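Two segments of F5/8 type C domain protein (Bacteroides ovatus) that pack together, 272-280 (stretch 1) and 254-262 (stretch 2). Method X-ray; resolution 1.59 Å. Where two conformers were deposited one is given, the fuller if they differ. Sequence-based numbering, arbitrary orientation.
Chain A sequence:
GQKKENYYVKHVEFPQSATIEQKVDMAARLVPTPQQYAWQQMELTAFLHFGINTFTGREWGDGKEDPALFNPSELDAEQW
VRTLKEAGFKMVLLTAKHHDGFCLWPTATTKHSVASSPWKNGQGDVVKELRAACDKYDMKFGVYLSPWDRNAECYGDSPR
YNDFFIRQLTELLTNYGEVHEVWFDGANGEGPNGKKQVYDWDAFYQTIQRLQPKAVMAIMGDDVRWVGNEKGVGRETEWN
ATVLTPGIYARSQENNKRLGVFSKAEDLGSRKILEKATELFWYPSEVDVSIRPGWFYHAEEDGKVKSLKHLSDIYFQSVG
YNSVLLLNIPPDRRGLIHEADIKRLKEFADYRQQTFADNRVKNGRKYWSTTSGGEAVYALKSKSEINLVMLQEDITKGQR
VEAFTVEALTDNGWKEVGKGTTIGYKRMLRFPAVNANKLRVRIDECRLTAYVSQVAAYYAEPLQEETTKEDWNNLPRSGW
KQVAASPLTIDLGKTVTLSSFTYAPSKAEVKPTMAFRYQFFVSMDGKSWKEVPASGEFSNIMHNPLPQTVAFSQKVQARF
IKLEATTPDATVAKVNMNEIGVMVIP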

# COMPACT_ATOMS: atom_id res chain seq x y z
N LYS A 272 5.97 -3.52 26.79
CA LYS A 272 7.37 -3.93 26.92
C LYS A 272 8.29 -2.82 26.48
O LYS A 272 9.26 -2.50 27.18
CB LYS A 272 7.59 -5.17 26.07
CG LYS A 272 8.98 -5.76 26.03
CD LYS A 272 8.94 -6.87 24.89
CE LYS A 272 10.25 -7.13 24.22
NZ LYS A 272 11.10 -7.92 25.16
N ILE A 273 8.04 -2.24 25.31
CA ILE A 273 8.94 -1.21 24.83
C ILE A 273 8.78 0.13 25.57
O ILE A 273 9.73 0.92 25.61
CB ILE A 273 8.89 -1.12 23.30
CG1 ILE A 273 10.20 -0.56 22.74
CG2 ILE A 273 7.66 -0.34 22.74
CD1 ILE A 273 10.51 -1.18 21.36
N LEU A 274 7.62 0.39 26.18
CA LEU A 274 7.48 1.55 27.07
C LEU A 274 8.49 1.61 28.18
O LEU A 274 8.85 2.71 28.62
CB LEU A 274 6.10 1.59 27.74
CG LEU A 274 4.98 1.97 26.82
CD1 LEU A 274 3.64 1.97 27.59
CD2 LEU A 274 5.25 3.36 26.22
N GLU A 275 8.98 0.44 28.59
CA GLU A 275 9.93 0.32 29.71
C GLU A 275 11.12 1.26 29.62
O GLU A 275 11.40 1.95 30.57
CB GLU A 275 10.43 -1.12 29.88
CG GLU A 275 9.32 -2.13 30.35
CD GLU A 275 9.05 -2.12 31.86
OE1 GLU A 275 9.61 -1.26 32.59
OE2 GLU A 275 8.26 -2.97 32.32
N LYS A 276 11.79 1.33 28.48
CA LYS A 276 12.90 2.25 28.37
C LYS A 276 12.54 3.58 27.73
O LYS A 276 13.40 4.45 27.64
CB LYS A 276 14.14 1.59 27.76
CG LYS A 276 14.92 0.76 28.83
CD LYS A 276 16.16 0.09 28.31
CE LYS A 276 15.80 -1.10 27.42
NZ LYS A 276 17.05 -1.78 26.94
N ALA A 277 11.27 3.80 27.38
CA ALA A 277 10.88 5.07 26.79
C ALA A 277 10.76 6.15 27.83
O ALA A 277 10.32 5.88 28.94
CB ALA A 277 9.55 4.92 26.04
N THR A 278 11.13 7.38 27.48
CA THR A 278 10.93 8.52 28.41
C THR A 278 9.86 9.47 27.88
O THR A 278 9.58 10.49 28.52
CB THR A 278 12.24 9.34 28.57
OG1 THR A 278 12.66 9.80 27.28
CG2 THR A 278 13.34 8.51 29.21
N GLU A 279 9.30 9.20 26.69
CA GLU A 279 8.28 10.05 26.14
C GLU A 279 7.51 9.27 25.09
O GLU A 279 7.91 8.18 24.71
CB GLU A 279 8.86 11.33 25.57
CG GLU A 279 9.97 11.16 24.54
CD GLU A 279 10.59 12.46 24.10
OE1 GLU A 279 9.94 13.55 24.17
OE2 GLU A 279 11.73 12.40 23.61
N LEU A 280 6.37 9.82 24.69
CA LEU A 280 5.48 9.14 23.79
C LEU A 280 4.83 10.15 22.89
O LEU A 280 4.57 11.29 23.28
CB LEU A 280 4.47 8.26 24.54
CG LEU A 280 3.83 7.08 23.77
CD1 LEU A 280 4.84 5.95 23.66
CD2 LEU A 280 2.59 6.56 24.56
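Stretch 2 254-262: ENNKRLGVF

Stretch 2 comes in as the last turns of a helix, Glu 254 to Leu 259, and then leaves it in extended form through Val 261 and Phe 262. Gly 260 makes the change: it has phi/psi of 72/37, and the helix closes in a Schellman motif, with Val 261 N bonded to Asn 256 O at 3.0 Å and Gly 260 N to Lys 257 O at 3.1 Å. Positive phi by itself favours glycine, and nothing of stretch 1 lies near the place a CB would take. Stretch 1 is mostly a bend, with a type I turn from Leu 274 to Ala 277 held by Ala 277 N to Leu 274 O at 2.9 Å, and the chain then extends into a strand at Glu 279. The helix end lies against this bend, its backbone nearest at Leu 259, whose CA is 6.7 Å from the CA of Lys 276. The order of partners runs antiparallel: Asn 255 lies by Glu 279, Leu 259 by Lys 276 and Ala 277, and Val 261 by Ile 273.

The apolar contact is centred on Leu 259, which has the largest area covered of any residue here. Its CA-to-CB bond points sideways, but with chi1 in m and chi2 in t the end of the side chain comes nearer to stretch 1. There Leu 259 CD2 packs 3.5 Å from Lys 276 O and 3.8 Å from Lys 276 CB, while Leu 259 CD1 lies 4.1 Å from Ala 277 CB. The leucine thus rests on backbone as well as side chain. Past the helix end, Val 261 points toward stretch 1 and sets CG1 3.6 Å from CD1 of Ile 273; the same Ile 273 CD1 is 3.8 Å from Leu 259 O, so one methyl touches both the last helical carbonyl and the first side chain beyond the glycine.

No direct hydrogen bond crosses between the stretches; the polar link is a water. Asn 255 ND2 and Glu 279 OE2 stand 4.1 Å apart, and water 1 spans the gap, accepting from Asn 255 ND2 at 2.4 Å and donating to Glu 279 OE2 at 2.7 Å. The other end of the amide is used within the helix, where Arg 258 NH1 donates to Asn 255 OD1 at 2.8 Å.

The rule to read here is economical: a leucine at the helix end packs on a turn, a valine after the glycine extends the apolar patch, and one water joins Asn 255, a helical turn back, to Glu 279.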

# COMPACT_ATOMS: atom_id res chain seq x y z
N GLU A 254 19.56 9.16 18.18
CA GLU A 254 20.08 8.51 19.39
C GLU A 254 18.98 7.79 20.16
O GLU A 254 19.17 6.67 20.57
CB GLU A 254 20.81 9.49 20.33
CG GLU A 254 21.71 8.79 21.35
CD GLU A 254 22.39 9.76 22.30
OE1 GLU A 254 21.67 10.52 22.99
OE2 GLU A 254 23.64 9.75 22.38
N ASN A 255 17.84 8.45 20.36
CA ASN A 255 16.73 7.85 21.12
C ASN A 255 16.13 6.64 20.42
O ASN A 255 15.91 5.62 21.04
CB ASN A 255 15.69 8.89 21.45
CG ASN A 255 16.24 9.94 22.41
OD1 ASN A 255 17.47 10.00 22.67
ND2 ASN A 255 15.38 10.75 22.95
N ASN A 256 15.93 6.73 19.13
CA ASN A 256 15.49 5.55 18.41
C ASN A 256 16.47 4.40 18.46
O ASN A 256 16.06 3.24 18.60
CB ASN A 256 15.11 5.90 16.99
CG ASN A 256 13.88 6.76 16.90
OD1 ASN A 256 13.07 6.80 17.83
ND2 ASN A 256 13.75 7.49 15.80
N LYS A 257 17.78 4.70 18.37
CA LYS A 257 18.77 3.62 18.46
C LYS A 257 18.75 2.99 19.85
O LYS A 257 18.78 1.76 19.97
CB LYS A 257 20.18 4.15 18.08
CG LYS A 257 21.37 3.18 18.28
CD LYS A 257 21.69 2.30 17.05
CE LYS A 257 23.20 1.90 17.10
NZ LYS A 257 23.59 0.74 16.22
N ARG A 258 18.66 3.81 20.89
CA ARG A 258 18.61 3.29 22.25
C ARG A 258 17.41 2.39 22.46
O ARG A 258 17.53 1.37 23.10
CB ARG A 258 18.64 4.43 23.28
CG ARG A 258 18.42 4.04 24.75
CD ARG A 258 18.03 5.27 25.56
NE ARG A 258 19.14 6.22 25.52
CZ ARG A 258 19.13 7.48 25.03
NH1 ARG A 258 18.03 8.04 24.53
NH2 ARG A 258 20.25 8.20 25.09
N LEU A 259 16.26 2.72 21.88
CA LEU A 259 15.07 1.86 22.05
C LEU A 259 14.98 0.72 21.06
O LEU A 259 14.12 -0.14 21.23
CB LEU A 259 13.79 2.68 21.97
CG LEU A 259 13.57 3.76 23.02
CD1 LEU A 259 12.17 4.28 22.95
CD2 LEU A 259 13.90 3.30 24.39
N GLY A 260 15.83 0.69 20.04
CA GLY A 260 15.78 -0.34 19.01
C GLY A 260 14.57 -0.18 18.08
O GLY A 260 13.99 -1.17 17.68
N VAL A 261 14.21 1.06 17.75
CA VAL A 261 13.06 1.32 16.93
C VAL A 261 13.49 2.14 15.70
O VAL A 261 14.54 2.86 15.69
CB VAL A 261 11.93 2.05 17.67
CG1 VAL A 261 11.38 1.15 18.72
CG2 VAL A 261 12.36 3.37 18.26
N PHE A 262 12.70 1.96 14.64
CA PHE A 262 12.97 2.62 13.36
C PHE A 262 11.69 2.42 12.59
O PHE A 262 10.83 1.61 13.02
CB PHE A 262 14.20 1.97 12.64
CG PHE A 262 14.20 0.46 12.66
CD1 PHE A 262 14.73 -0.26 13.73
CD2 PHE A 262 13.62 -0.25 11.63
CE1 PHE A 262 14.70 -1.72 13.74
CE2 PHE A 262 13.59 -1.64 11.62
CZ PHE A 262 14.12 -2.40 12.67
O HOH W 1 13.10 10.58 22.07